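Local coordinates for ABC transporter, substrate binding protein (Polyamine) (Agrobacterium tumefaciens, PDB 4EQ7), which probably binds polyamines in the periplasm and hands them to an ABC importer, as a type 2 periplasmic solute-binding protein, at residues S113-S118 / K213-W218; N1-S6 / I30-D35; K83-P88 / P264-S269; Y63-G68 / Y296-R301; G141-A146 / R164-L169. All blocks are in the same frame, centred on the assembly; numbering follows the deposited sequence.

Interaction 1 (S113-S118 / K213-W218). With SO4 (sulfate ion), chain F.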
# COMPACT_ATOMS: atom_id res chain seq x y z
N SER A 113 13.60 23.29 11.84
CA SER A 113 13.08 24.53 12.40
C SER A 113 11.56 24.55 12.29
O SER A 113 10.90 25.10 13.17
CB SER A 113 13.70 25.75 11.72
OG SER A 113 13.30 25.89 10.36
N ALA A 114 11.00 23.89 11.23
CA ALA A 114 9.55 23.82 10.97
C ALA A 114 9.17 22.61 10.10
O ALA A 114 9.95 22.18 9.25
CB ALA A 114 9.08 25.11 10.29
N CYS A 115 7.96 22.09 10.31
CA CYS A 115 7.47 20.91 9.58
C CYS A 115 6.71 21.25 8.33
O CYS A 115 5.83 22.10 8.40
CB CYS A 115 6.63 20.04 10.51
SG CYS A 115 7.56 19.34 11.89
N PRO A 116 6.97 20.55 7.18
CA PRO A 116 6.13 20.77 5.99
C PRO A 116 4.71 20.28 6.26
O PRO A 116 4.53 19.28 6.96
CB PRO A 116 6.85 19.96 4.88
CG PRO A 116 7.60 18.91 5.59
CD PRO A 116 7.96 19.47 6.95
N LYS A 117 3.71 21.02 5.80
CA LYS A 117 2.31 20.68 6.09
C LYS A 117 1.52 20.23 4.88
O LYS A 117 0.43 19.72 5.04
CB LYS A 117 1.57 21.89 6.75
CG LYS A 117 2.30 22.55 7.94
CD LYS A 117 2.35 21.67 9.18
CE LYS A 117 2.24 22.44 10.47
NZ LYS A 117 3.54 22.54 11.17
N SER A 118 2.01 20.48 3.68
CA SER A 118 1.31 20.13 2.45
C SER A 118 2.29 19.47 1.50
O SER A 118 3.50 19.56 1.74
CB SER A 118 0.76 21.39 1.81
OG SER A 118 1.82 22.27 1.44
N LYS A 213 9.95 12.72 18.88
CA LYS A 213 8.86 13.71 18.74
C LYS A 213 8.59 13.92 17.24
O LYS A 213 9.49 14.28 16.48
CB LYS A 213 9.19 15.04 19.43
CG LYS A 213 7.94 15.90 19.64
CD LYS A 213 8.26 17.28 20.17
CE LYS A 213 7.00 18.08 20.38
NZ LYS A 213 7.27 19.54 20.40
N VAL A 214 7.38 13.60 16.83
CA VAL A 214 7.02 13.65 15.42
C VAL A 214 5.72 14.40 15.21
O VAL A 214 4.92 14.52 16.14
CB VAL A 214 6.97 12.23 14.77
CG1 VAL A 214 8.36 11.58 14.73
CG2 VAL A 214 5.95 11.33 15.45
N GLU A 215 5.53 14.92 13.99
CA GLU A 215 4.32 15.56 13.52
C GLU A 215 3.91 14.84 12.24
O GLU A 215 4.77 14.35 11.49
CB GLU A 215 4.54 17.04 13.21
CG GLU A 215 4.22 17.98 14.35
CD GLU A 215 4.42 19.45 14.02
OE1 GLU A 215 4.08 19.87 12.90
OE2 GLU A 215 4.90 20.18 14.92
N THR A 216 2.61 14.77 11.98
CA THR A 216 2.08 14.16 10.77
C THR A 216 1.08 15.12 10.19
O THR A 216 0.15 15.51 10.89
CB THR A 216 1.42 12.80 11.09
OG1 THR A 216 2.42 11.89 11.51
CG2 THR A 216 0.67 12.21 9.91
N SER A 217 1.25 15.49 8.93
CA SER A 217 0.22 16.28 8.29
C SER A 217 -0.61 15.33 7.39
O SER A 217 -0.04 14.61 6.56
CB SER A 217 0.81 17.41 7.46
OG SER A 217 -0.28 17.99 6.76
N TRP A 218 -1.93 15.39 7.51
CA TRP A 218 -2.86 14.60 6.70
C TRP A 218 -3.41 15.39 5.51
O TRP A 218 -4.29 14.89 4.81
CB TRP A 218 -4.00 14.08 7.58
CG TRP A 218 -3.59 13.01 8.55
CD1 TRP A 218 -3.04 13.19 9.79
CD2 TRP A 218 -3.70 11.60 8.35
NE1 TRP A 218 -2.83 11.96 10.39
CE2 TRP A 218 -3.26 10.97 9.54
CE3 TRP A 218 -4.19 10.80 7.30
CZ2 TRP A 218 -3.25 9.58 9.69
CZ3 TRP A 218 -4.21 9.42 7.47
CH2 TRP A 218 -3.76 8.83 8.66
S SO4 F . 0.66 15.11 15.13
O1 SO4 F . 1.02 16.23 14.25
O2 SO4 F . 0.20 15.65 16.41
O3 SO4 F . -0.42 14.33 14.51
O4 SO4 F . 1.81 14.24 15.36

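Interaction 2 (N1-S6 / I30-D35)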
# COMPACT_ATOMS: atom_id res chain seq x y z
N ASN A 1 -6.37 -30.98 2.14
CA ASN A 1 -5.47 -30.30 1.21
C ASN A 1 -4.95 -28.99 1.82
O ASN A 1 -5.75 -28.21 2.32
CB ASN A 1 -6.18 -30.02 -0.12
CG ASN A 1 -5.78 -30.91 -1.27
OD1 ASN A 1 -5.03 -31.89 -1.13
ND2 ASN A 1 -6.28 -30.58 -2.46
N ASP A 2 -3.62 -28.77 1.80
CA ASP A 2 -3.04 -27.54 2.36
C ASP A 2 -3.25 -26.36 1.42
O ASP A 2 -3.02 -26.47 0.21
CB ASP A 2 -1.54 -27.71 2.68
CG ASP A 2 -1.23 -28.72 3.78
OD1 ASP A 2 -2.13 -29.03 4.58
OD2 ASP A 2 -0.07 -29.17 3.84
N LEU A 3 -3.68 -25.23 1.98
CA LEU A 3 -3.90 -23.97 1.27
C LEU A 3 -2.56 -23.20 1.31
O LEU A 3 -1.85 -23.26 2.32
CB LEU A 3 -4.98 -23.18 2.02
CG LEU A 3 -5.53 -21.92 1.38
CD1 LEU A 3 -6.54 -22.24 0.27
CD2 LEU A 3 -6.19 -21.08 2.40
N VAL A 4 -2.22 -22.50 0.21
CA VAL A 4 -0.98 -21.73 0.15
C VAL A 4 -1.32 -20.26 0.04
O VAL A 4 -2.08 -19.86 -0.85
CB VAL A 4 -0.00 -22.19 -0.98
CG1 VAL A 4 1.26 -21.32 -1.01
CG2 VAL A 4 0.37 -23.66 -0.84
N PHE A 5 -0.75 -19.45 0.96
CA PHE A 5 -0.91 -17.99 1.04
C PHE A 5 0.45 -17.35 0.71
O PHE A 5 1.47 -17.72 1.31
CB PHE A 5 -1.40 -17.56 2.44
CG PHE A 5 -1.57 -16.06 2.62
CD1 PHE A 5 -2.64 -15.39 2.04
CD2 PHE A 5 -0.61 -15.31 3.30
CE1 PHE A 5 -2.77 -14.00 2.18
CE2 PHE A 5 -0.77 -13.94 3.46
CZ PHE A 5 -1.83 -13.29 2.88
N SER A 6 0.45 -16.46 -0.29
CA SER A 6 1.64 -15.75 -0.75
C SER A 6 1.49 -14.26 -0.45
O SER A 6 0.45 -13.65 -0.72
CB SER A 6 1.90 -16.01 -2.23
OG SER A 6 3.06 -15.32 -2.70
N ILE A 30 -8.00 -26.77 8.08
CA ILE A 30 -7.21 -26.70 6.85
C ILE A 30 -5.91 -25.98 7.21
O ILE A 30 -5.97 -24.87 7.76
CB ILE A 30 -7.97 -25.98 5.69
CG1 ILE A 30 -9.29 -26.71 5.33
CG2 ILE A 30 -7.07 -25.78 4.44
CD1 ILE A 30 -10.38 -25.82 4.64
N ASN A 31 -4.77 -26.62 6.96
CA ASN A 31 -3.45 -26.07 7.23
C ASN A 31 -3.11 -25.03 6.14
O ASN A 31 -3.41 -25.25 4.96
CB ASN A 31 -2.42 -27.20 7.24
CG ASN A 31 -1.06 -26.83 7.77
OD1 ASN A 31 -0.93 -26.11 8.77
ND2 ASN A 31 -0.03 -27.39 7.16
N VAL A 32 -2.49 -23.92 6.54
CA VAL A 32 -2.10 -22.86 5.60
C VAL A 32 -0.58 -22.79 5.56
O VAL A 32 0.07 -22.64 6.59
CB VAL A 32 -2.75 -21.49 5.94
CG1 VAL A 32 -2.34 -20.42 4.92
CG2 VAL A 32 -4.27 -21.60 6.00
N LEU A 33 -0.01 -22.92 4.37
CA LEU A 33 1.42 -22.79 4.18
C LEU A 33 1.71 -21.36 3.69
O LEU A 33 0.90 -20.75 2.97
CB LEU A 33 1.98 -23.81 3.18
CG LEU A 33 1.59 -25.31 3.43
CD1 LEU A 33 2.14 -26.19 2.33
CD2 LEU A 33 2.04 -25.78 4.82
N GLN A 34 2.86 -20.84 4.09
CA GLN A 34 3.31 -19.52 3.70
C GLN A 34 4.30 -19.63 2.54
O GLN A 34 5.19 -20.47 2.56
CB GLN A 34 3.96 -18.81 4.89
CG GLN A 34 3.02 -18.63 6.09
CD GLN A 34 1.87 -17.70 5.79
OE1 GLN A 34 2.02 -16.71 5.08
NE2 GLN A 34 0.69 -17.98 6.35
N ASP A 35 4.11 -18.80 1.52
CA ASP A 35 5.04 -18.75 0.40
C ASP A 35 5.20 -17.31 -0.00
O ASP A 35 4.58 -16.42 0.59
CB ASP A 35 4.59 -19.65 -0.77
CG ASP A 35 5.71 -20.07 -1.73
OD1 ASP A 35 6.86 -19.64 -1.52
OD2 ASP A 35 5.43 -20.83 -2.67
O HOH W 1 -4.81 -28.92 5.35

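Interaction 3 (K83-P88 / P264-S269)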
# COMPACT_ATOMS: atom_id res chain seq x y z
N LYS A 83 -19.24 -8.85 0.71
CA LYS A 83 -18.68 -7.58 0.25
C LYS A 83 -19.38 -6.37 0.85
O LYS A 83 -18.83 -5.28 0.77
CB LYS A 83 -18.56 -7.51 -1.30
CG LYS A 83 -19.87 -7.32 -2.05
CD LYS A 83 -19.64 -7.38 -3.55
CE LYS A 83 -20.94 -7.38 -4.30
NZ LYS A 83 -20.75 -7.45 -5.77
N THR A 84 -20.55 -6.56 1.50
CA THR A 84 -21.31 -5.45 2.09
C THR A 84 -20.59 -4.74 3.25
O THR A 84 -20.81 -3.56 3.46
CB THR A 84 -22.78 -5.84 2.40
OG1 THR A 84 -22.82 -6.69 3.56
CG2 THR A 84 -23.49 -6.54 1.21
N LYS A 85 -19.70 -5.46 3.94
CA LYS A 85 -18.92 -4.92 5.07
C LYS A 85 -17.53 -4.41 4.62
O LYS A 85 -16.81 -3.81 5.42
CB LYS A 85 -18.71 -6.01 6.14
CG LYS A 85 -20.00 -6.66 6.71
CD LYS A 85 -19.68 -7.94 7.51
CE LYS A 85 -19.01 -7.67 8.85
NZ LYS A 85 -17.80 -8.51 9.07
N LEU A 86 -17.17 -4.66 3.35
CA LEU A 86 -15.86 -4.29 2.79
C LEU A 86 -15.81 -2.90 2.16
O LEU A 86 -16.81 -2.42 1.63
CB LEU A 86 -15.37 -5.38 1.80
CG LEU A 86 -15.35 -6.84 2.36
CD1 LEU A 86 -14.76 -7.80 1.36
CD2 LEU A 86 -14.60 -6.94 3.68
N ASP A 87 -14.62 -2.25 2.25
CA ASP A 87 -14.40 -0.93 1.67
C ASP A 87 -14.63 -1.09 0.15
O ASP A 87 -13.94 -1.89 -0.47
CB ASP A 87 -12.97 -0.45 1.99
CG ASP A 87 -12.75 1.02 1.72
OD1 ASP A 87 -13.26 1.53 0.70
OD2 ASP A 87 -12.06 1.66 2.54
N PRO A 88 -15.66 -0.44 -0.44
CA PRO A 88 -15.94 -0.68 -1.87
C PRO A 88 -14.87 -0.13 -2.82
O PRO A 88 -14.83 -0.54 -3.98
CB PRO A 88 -17.32 -0.03 -2.09
CG PRO A 88 -17.39 1.02 -1.06
CD PRO A 88 -16.60 0.55 0.13
N PRO A 264 -7.70 -1.09 8.36
CA PRO A 264 -8.55 -2.23 7.96
C PRO A 264 -9.45 -1.90 6.78
O PRO A 264 -9.80 -0.74 6.56
CB PRO A 264 -9.36 -2.54 9.23
CG PRO A 264 -9.42 -1.23 9.97
CD PRO A 264 -8.19 -0.44 9.60
N VAL A 265 -9.79 -2.92 5.99
CA VAL A 265 -10.64 -2.81 4.80
C VAL A 265 -12.06 -3.36 5.05
O VAL A 265 -12.83 -3.56 4.11
CB VAL A 265 -9.98 -3.38 3.51
CG1 VAL A 265 -8.80 -2.51 3.06
CG2 VAL A 265 -9.55 -4.82 3.70
N ASN A 266 -12.39 -3.59 6.32
CA ASN A 266 -13.72 -3.97 6.78
C ASN A 266 -14.22 -2.75 7.56
O ASN A 266 -13.53 -2.26 8.47
CB ASN A 266 -13.71 -5.23 7.66
CG ASN A 266 -15.11 -5.68 8.06
OD1 ASN A 266 -15.85 -4.94 8.71
ND2 ASN A 266 -15.51 -6.87 7.66
N ILE A 267 -15.38 -2.23 7.19
CA ILE A 267 -15.98 -1.03 7.79
C ILE A 267 -16.39 -1.18 9.27
O ILE A 267 -16.61 -0.18 9.94
CB ILE A 267 -17.09 -0.43 6.88
CG1 ILE A 267 -18.35 -1.33 6.84
CG2 ILE A 267 -16.53 -0.11 5.46
CD1 ILE A 267 -19.57 -0.79 6.02
N GLU A 268 -16.45 -2.42 9.78
CA GLU A 268 -16.81 -2.74 11.17
C GLU A 268 -15.59 -2.99 12.05
O GLU A 268 -15.75 -3.25 13.25
CB GLU A 268 -17.75 -3.96 11.21
CG GLU A 268 -19.10 -3.71 10.56
CD GLU A 268 -20.12 -4.81 10.69
OE1 GLU A 268 -19.87 -5.78 11.44
OE2 GLU A 268 -21.19 -4.70 10.04
N SER A 269 -14.36 -2.93 11.48
CA SER A 269 -13.16 -3.22 12.26
C SER A 269 -12.75 -2.16 13.26
O SER A 269 -12.32 -2.51 14.37
CB SER A 269 -11.98 -3.55 11.35
OG SER A 269 -12.16 -4.74 10.60
O HOH W 2 -12.10 0.57 5.61

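Interaction 4 (Y63-G68 / Y296-R301)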
# COMPACT_ATOMS: atom_id res chain seq x y z
N TYR A 63 -2.16 -3.86 -9.44
CA TYR A 63 -1.93 -5.12 -10.13
C TYR A 63 -3.26 -5.90 -10.17
O TYR A 63 -3.60 -6.44 -11.22
CB TYR A 63 -0.85 -5.98 -9.45
CG TYR A 63 -0.81 -7.38 -10.02
CD1 TYR A 63 -0.14 -7.66 -11.21
CD2 TYR A 63 -1.53 -8.42 -9.41
CE1 TYR A 63 -0.17 -8.94 -11.78
CE2 TYR A 63 -1.58 -9.69 -9.98
CZ TYR A 63 -0.89 -9.95 -11.15
OH TYR A 63 -0.92 -11.21 -11.70
N ALA A 64 -4.00 -5.97 -9.04
CA ALA A 64 -5.31 -6.67 -8.99
C ALA A 64 -6.26 -6.15 -10.08
O ALA A 64 -6.90 -6.95 -10.78
CB ALA A 64 -5.97 -6.49 -7.61
N ALA A 65 -6.34 -4.81 -10.21
CA ALA A 65 -7.19 -4.11 -11.19
C ALA A 65 -6.75 -4.37 -12.63
O ALA A 65 -7.59 -4.38 -13.52
CB ALA A 65 -7.23 -2.62 -10.90
N GLN A 66 -5.47 -4.70 -12.85
CA GLN A 66 -4.99 -5.03 -14.19
C GLN A 66 -5.15 -6.52 -14.50
O GLN A 66 -5.51 -6.87 -15.64
CB GLN A 66 -3.50 -4.65 -14.30
CG GLN A 66 -2.88 -4.93 -15.69
CD GLN A 66 -1.39 -4.85 -15.65
OE1 GLN A 66 -0.72 -5.56 -14.89
NE2 GLN A 66 -0.82 -3.97 -16.48
N ALA A 67 -4.85 -7.39 -13.52
CA ALA A 67 -4.82 -8.84 -13.68
C ALA A 67 -6.19 -9.49 -13.91
O ALA A 67 -6.29 -10.39 -14.74
CB ALA A 67 -4.10 -9.50 -12.51
N GLY A 68 -7.23 -9.00 -13.23
CA GLY A 68 -8.60 -9.49 -13.37
C GLY A 68 -9.12 -9.49 -14.80
O GLY A 68 -9.42 -10.56 -15.34
N TYR A 296 -6.63 3.78 -13.29
CA TYR A 296 -5.61 4.50 -14.06
C TYR A 296 -4.31 3.67 -13.95
O TYR A 296 -3.66 3.42 -14.96
CB TYR A 296 -5.38 5.94 -13.53
CG TYR A 296 -4.14 6.58 -14.12
CD1 TYR A 296 -4.19 7.30 -15.31
CD2 TYR A 296 -2.89 6.39 -13.53
CE1 TYR A 296 -3.03 7.82 -15.91
CE2 TYR A 296 -1.73 6.85 -14.13
CZ TYR A 296 -1.80 7.59 -15.31
OH TYR A 296 -0.63 8.07 -15.86
N TRP A 297 -3.91 3.28 -12.72
CA TRP A 297 -2.66 2.53 -12.58
C TRP A 297 -2.69 1.19 -13.26
O TRP A 297 -1.69 0.79 -13.85
CB TRP A 297 -2.20 2.45 -11.11
CG TRP A 297 -1.49 3.69 -10.67
CD1 TRP A 297 -2.06 4.85 -10.22
CD2 TRP A 297 -0.08 3.92 -10.70
NE1 TRP A 297 -1.08 5.77 -9.91
CE2 TRP A 297 0.15 5.21 -10.18
CE3 TRP A 297 1.03 3.13 -11.06
CZ2 TRP A 297 1.44 5.77 -10.06
CZ3 TRP A 297 2.31 3.64 -10.88
CH2 TRP A 297 2.51 4.95 -10.41
N ALA A 298 -3.86 0.53 -13.27
CA ALA A 298 -4.01 -0.75 -13.97
C ALA A 298 -3.67 -0.60 -15.46
O ALA A 298 -3.06 -1.48 -16.05
CB ALA A 298 -5.45 -1.24 -13.83
N GLN A 299 -4.04 0.54 -16.05
CA GLN A 299 -3.83 0.82 -17.47
C GLN A 299 -2.42 1.31 -17.81
O GLN A 299 -2.03 1.26 -18.98
CB GLN A 299 -4.86 1.86 -17.94
CG GLN A 299 -6.31 1.38 -17.92
CD GLN A 299 -7.27 2.53 -18.07
OE1 GLN A 299 -7.71 3.14 -17.10
NE2 GLN A 299 -7.60 2.86 -19.31
N HIS A 300 -1.67 1.82 -16.82
CA HIS A 300 -0.36 2.43 -17.11
C HIS A 300 0.85 1.92 -16.31
O HIS A 300 1.97 2.34 -16.59
CB HIS A 300 -0.48 3.96 -16.93
CG HIS A 300 -1.53 4.57 -17.81
ND1 HIS A 300 -1.34 4.68 -19.19
CD2 HIS A 300 -2.80 4.93 -17.52
CE1 HIS A 300 -2.48 5.16 -19.67
NE2 HIS A 300 -3.38 5.36 -18.70
N ARG A 301 0.63 1.04 -15.34
CA ARG A 301 1.72 0.56 -14.46
C ARG A 301 2.99 0.05 -15.14
O ARG A 301 4.09 0.29 -14.63
CB ARG A 301 1.18 -0.41 -13.38
CG ARG A 301 0.73 -1.81 -13.90
CD ARG A 301 -0.01 -2.60 -12.81
NE ARG A 301 0.77 -2.63 -11.56
CZ ARG A 301 1.82 -3.41 -11.34
NH1 ARG A 301 2.17 -4.32 -12.22
NH2 ARG A 301 2.48 -3.32 -10.19
O HOH W 3 -1.78 -2.12 -18.35
O HOH W 4 1.88 -5.55 -14.66

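Interaction 5 (G141-A146 / R164-L169)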
# COMPACT_ATOMS: atom_id res chain seq x y z
N GLY A 141 1.30 7.03 -5.55
CA GLY A 141 1.74 7.86 -4.43
C GLY A 141 2.60 9.06 -4.74
O GLY A 141 2.16 10.21 -4.58
N VAL A 142 3.83 8.80 -5.12
CA VAL A 142 4.83 9.86 -5.38
C VAL A 142 4.42 10.78 -6.54
O VAL A 142 4.49 12.00 -6.40
CB VAL A 142 6.25 9.28 -5.55
CG1 VAL A 142 7.25 10.38 -5.94
CG2 VAL A 142 6.69 8.61 -4.25
N ILE A 143 4.03 10.19 -7.67
CA ILE A 143 3.62 10.96 -8.86
C ILE A 143 2.44 11.88 -8.53
O ILE A 143 2.46 13.06 -8.90
CB ILE A 143 3.41 10.06 -10.11
CG1 ILE A 143 4.79 9.47 -10.55
CG2 ILE A 143 2.75 10.86 -11.27
CD1 ILE A 143 4.74 8.28 -11.45
N GLU A 144 1.43 11.33 -7.85
CA GLU A 144 0.26 12.09 -7.41
C GLU A 144 0.70 13.22 -6.47
O GLU A 144 0.28 14.36 -6.65
CB GLU A 144 -0.77 11.19 -6.70
CG GLU A 144 -1.50 10.25 -7.64
CD GLU A 144 -0.90 8.88 -7.88
OE1 GLU A 144 0.30 8.69 -7.59
OE2 GLU A 144 -1.59 8.03 -8.48
N ALA A 145 1.61 12.91 -5.50
CA ALA A 145 2.09 13.93 -4.57
C ALA A 145 2.79 15.07 -5.31
O ALA A 145 2.54 16.23 -4.97
CB ALA A 145 3.03 13.31 -3.52
N ALA A 146 3.64 14.75 -6.32
CA ALA A 146 4.36 15.76 -7.12
C ALA A 146 3.39 16.68 -7.86
O ALA A 146 3.53 17.92 -7.84
CB ALA A 146 5.30 15.08 -8.10
N ARG A 164 4.76 16.71 -16.34
CA ARG A 164 4.63 17.71 -15.28
C ARG A 164 5.12 17.15 -13.92
O ARG A 164 5.79 17.86 -13.17
CB ARG A 164 3.17 18.17 -15.17
CG ARG A 164 2.94 19.30 -14.18
CD ARG A 164 1.50 19.77 -14.22
NE ARG A 164 1.26 20.82 -13.22
CZ ARG A 164 0.20 21.62 -13.22
NH1 ARG A 164 -0.74 21.49 -14.14
NH2 ARG A 164 0.06 22.53 -12.26
N ALA A 165 4.76 15.88 -13.62
CA ALA A 165 5.16 15.24 -12.37
C ALA A 165 6.66 15.07 -12.31
O ALA A 165 7.25 15.40 -11.29
CB ALA A 165 4.47 13.89 -12.22
N PHE A 166 7.28 14.56 -13.39
CA PHE A 166 8.73 14.35 -13.36
C PHE A 166 9.52 15.66 -13.35
O PHE A 166 10.57 15.72 -12.72
CB PHE A 166 9.20 13.40 -14.47
CG PHE A 166 8.85 11.96 -14.20
CD1 PHE A 166 9.54 11.22 -13.23
CD2 PHE A 166 7.83 11.33 -14.90
CE1 PHE A 166 9.22 9.88 -12.99
CE2 PHE A 166 7.50 9.98 -14.65
CZ PHE A 166 8.21 9.26 -13.70
N LYS A 167 8.97 16.72 -13.98
CA LYS A 167 9.60 18.05 -13.92
C LYS A 167 9.59 18.55 -12.48
O LYS A 167 10.59 19.07 -12.00
CB LYS A 167 8.87 19.04 -14.84
CG LYS A 167 9.42 19.04 -16.26
CD LYS A 167 8.85 20.18 -17.11
CE LYS A 167 9.28 20.07 -18.55
NZ LYS A 167 8.86 21.25 -19.35
N LYS A 168 8.48 18.33 -11.77
CA LYS A 168 8.33 18.74 -10.37
C LYS A 168 9.28 17.95 -9.46
O LYS A 168 9.97 18.54 -8.62
CB LYS A 168 6.87 18.61 -9.91
CG LYS A 168 6.62 19.10 -8.47
CD LYS A 168 7.00 20.61 -8.25
CE LYS A 168 6.40 21.13 -6.95
NZ LYS A 168 6.88 22.51 -6.65
N LEU A 169 9.34 16.61 -9.66
CA LEU A 169 10.28 15.75 -8.92
C LEU A 169 11.73 16.17 -9.20
O LEU A 169 12.58 16.15 -8.28
CB LEU A 169 10.05 14.28 -9.36
CG LEU A 169 8.78 13.64 -8.77
CD1 LEU A 169 8.44 12.33 -9.49
CD2 LEU A 169 8.96 13.36 -7.29

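Interaction 1 (S113-S118 / K213-W218)
Two polar bonds join K117 to strand 214-218, one from its backbone and one from its side chain. S217 OG donates to K117 O at 2.5 Å, a short bond whose donor lies 32° out of the carbonyl plane. The hydroxyl can reach that oxygen because OG is anti to its own backbone N (chi1 173°). The second bond is a salt bridge: the lysine chain, bent at chi2, chi3 and chi4, brings NZ to 3.2 Å from E215 OE1, on the syn lone pair of the carboxylate. C115 adds van der Waals contact with the carboxylate: CB lies 3.5 Å from E215 OE1 and SG 3.8 Å from E215 CD. A sulfate, probably from the crystallisation liquor, takes a nearly straight bond from T216 N at 3.1 Å. The ion pair and the serine bond thus tie the loop to strand 214-218, while the disulfide ties it to C107 of the adjacent strand 96-108; the lysine charge is probably balanced by E215.

Interaction 2 (N1-S6 / I30-D35)
F5 packs against both V32 and Q34. From its CB, which lies 3.9 Å from V32 CG1, the chain runs anti to the backbone N (chi1 179°) and carries the ring alongside the glutamine. On the ring, CD2 meets Q34 OE1 at 3.5 Å, with the oxygen at the ring edge and in its plane; ring and amide planes are 62° apart. That same oxygen is hydrogen-bonded by Q13 NE2, and farther out the ring meets F243 of helix 237-247.

The backbones of strands 3-6 and 32-35 run parallel, linked by four alternating bonds: L3 N to N31 O, L33 N to L3 O at 2.8 Å, F5 N to L33 O at 178°, and D35 N to F5 O. L3 and V32 add their methyls on the face that carries F5, while V4 CG1 touches D35 CB at 3.7 Å on the other face. At the N-terminal end a water is shared by D2 OD1 and N31 N, each 2.8 Å away.

With helix 10-28 between them, the two strands form a beta-alpha-beta crossover, as expected in a periplasmic-binding-protein lobe. Chemically, the pairing satisfies backbone polar groups on the facing edges, and the water extends that polar link to N31 N, beyond the last strand-to-strand bond.

Interaction 3 (K83-P88 / P264-S269)
One face of the N266 amide is covered by K85 O, 3.7 Å from N266 CG, with K85 CB on the same side. K85 NZ comes in near the amide plane at the ND2 edge, 3.1 Å from N266 ND2, a donor-donor approach with no bond in it; that amide nitrogen instead donates to T248 O. OD1 accepts from E268 N in the carbonyl plane at 2.8 Å, making an Asx turn that starts the type I turn N266 to S269. The carboxylate of E268 approaches K85 CE, with OE1 3.3 Å away, while NZ stays 4.2 Å from OE1, beyond a salt bridge. Two backbone bonds carry the rest: I267 N to K85 O at 2.8 Å, and D87 N to V265 O at 2.9 Å, the latter donor 36° above the carbonyl plane. I267 CG1 also packs on K85 O, at 3.2 Å. A water links D87 OD2 to P264 O, and D87 is salt-bridged to R89. The two loops meet between helix 250-260, which P264, N266 and S269 touch, and strand 96-108, where L86 reaches V96 while D87 and V265 reach Y100.

Interaction 4 (Y63-G68 / Y296-R301)
R301 sets out with CG in the crowded position between its backbone N and carbonyl carbon (chi1 71°), then bends at chi3, which lays one face of the guanidinium against Y63 CB. Q66 answers with CG anti to its backbone N and an extended chain, reaching across the arginine chain at a slant. Y63 CB sits over the centre of that guanidinium face, 4.2 Å from R301 CZ, and NH1 lies near the plane of the Y63 ring at its edge; ring and guanidinium planes are almost perpendicular, 84° apart. Q66 OE1 is 3.7 Å from R301 CD, and its amide plane too is nearly perpendicular to the guanidinium. Two waters carry the polar links. One accepts from Q66 NE2 and donates to A298 O at 2.7 Å; the other donates to Q66 OE1 and accepts from R301 NH1 at 2.7 Å, in the guanidinium plane. Apart from the polar groups, A65 CB meets A298 CB at 3.7 Å, where segments 63-67 and 296-301 cross at -75° with axes 7.8 Å apart. D62 forms a salt bridge with R301 NE, and D302 accepts from Q66 NE2. The contact crosses helix 61-67 over the long C-terminal helix 294-312, with helix 40-48 beyond: Y63 stacks on Y40 and touches L43, while A64 faces strand 214-229.

Interaction 5 (G141-A146 / R164-L169)
A146 CB fits against L169 CG at 3.8 Å and is equally far from A165 O. Around this small methyl, I143 CG2 meets A165 CB at 3.6 Å, and V142 CG1 touches L169 CD2 at 3.7 Å, the two side chains crossing at about a right angle. In I143, CG1 turns beside the backbone N (chi1 -67°), which puts CG2 against A165 and lets I143 CD1 head for F166 CZ, 4.3 Å away. K168 lays CG 3.4 Å from A146 O before its chain turns off. Segments 142-146 and 164-169, within helices 142-149 and 162-170, cross at 81° with axes 8.7 Å apart, two helices of an alpha/beta solute-binding lobe where alanines let the backbones come near. Farther out, G141 is the N-cap, its N donating to E144 OE1 at 2.8 Å, and E144 OE2 is hydrogen-bonded by Y158 OH. Helix 294-312 packs against both: W308 touches V142, I304 meets I143, and W311 meets both F166 and L169.

Overall arrangement
From the N terminus, interaction 2 closes first, a short loop of one helix between two parallel strands, and is complete before any other begins. Interaction 4 then opens at residues 63-68 and closes only at 296-301, so it encloses the other three. Within it, interaction 3 spans 83-88 to 264-269, and inside that lies interaction 1, which in turn contains interaction 5; no two loops cross. Interactions 1 and 2 reach the same sheet from opposite sides of the chain's centre, centres about 42 Å apart. Interactions 4 and 5 touch directly, W297 NE1 meeting E144 OE2 at 2.7 Å, probably a hydrogen bond, tying helix 294-312 to helix 142-149.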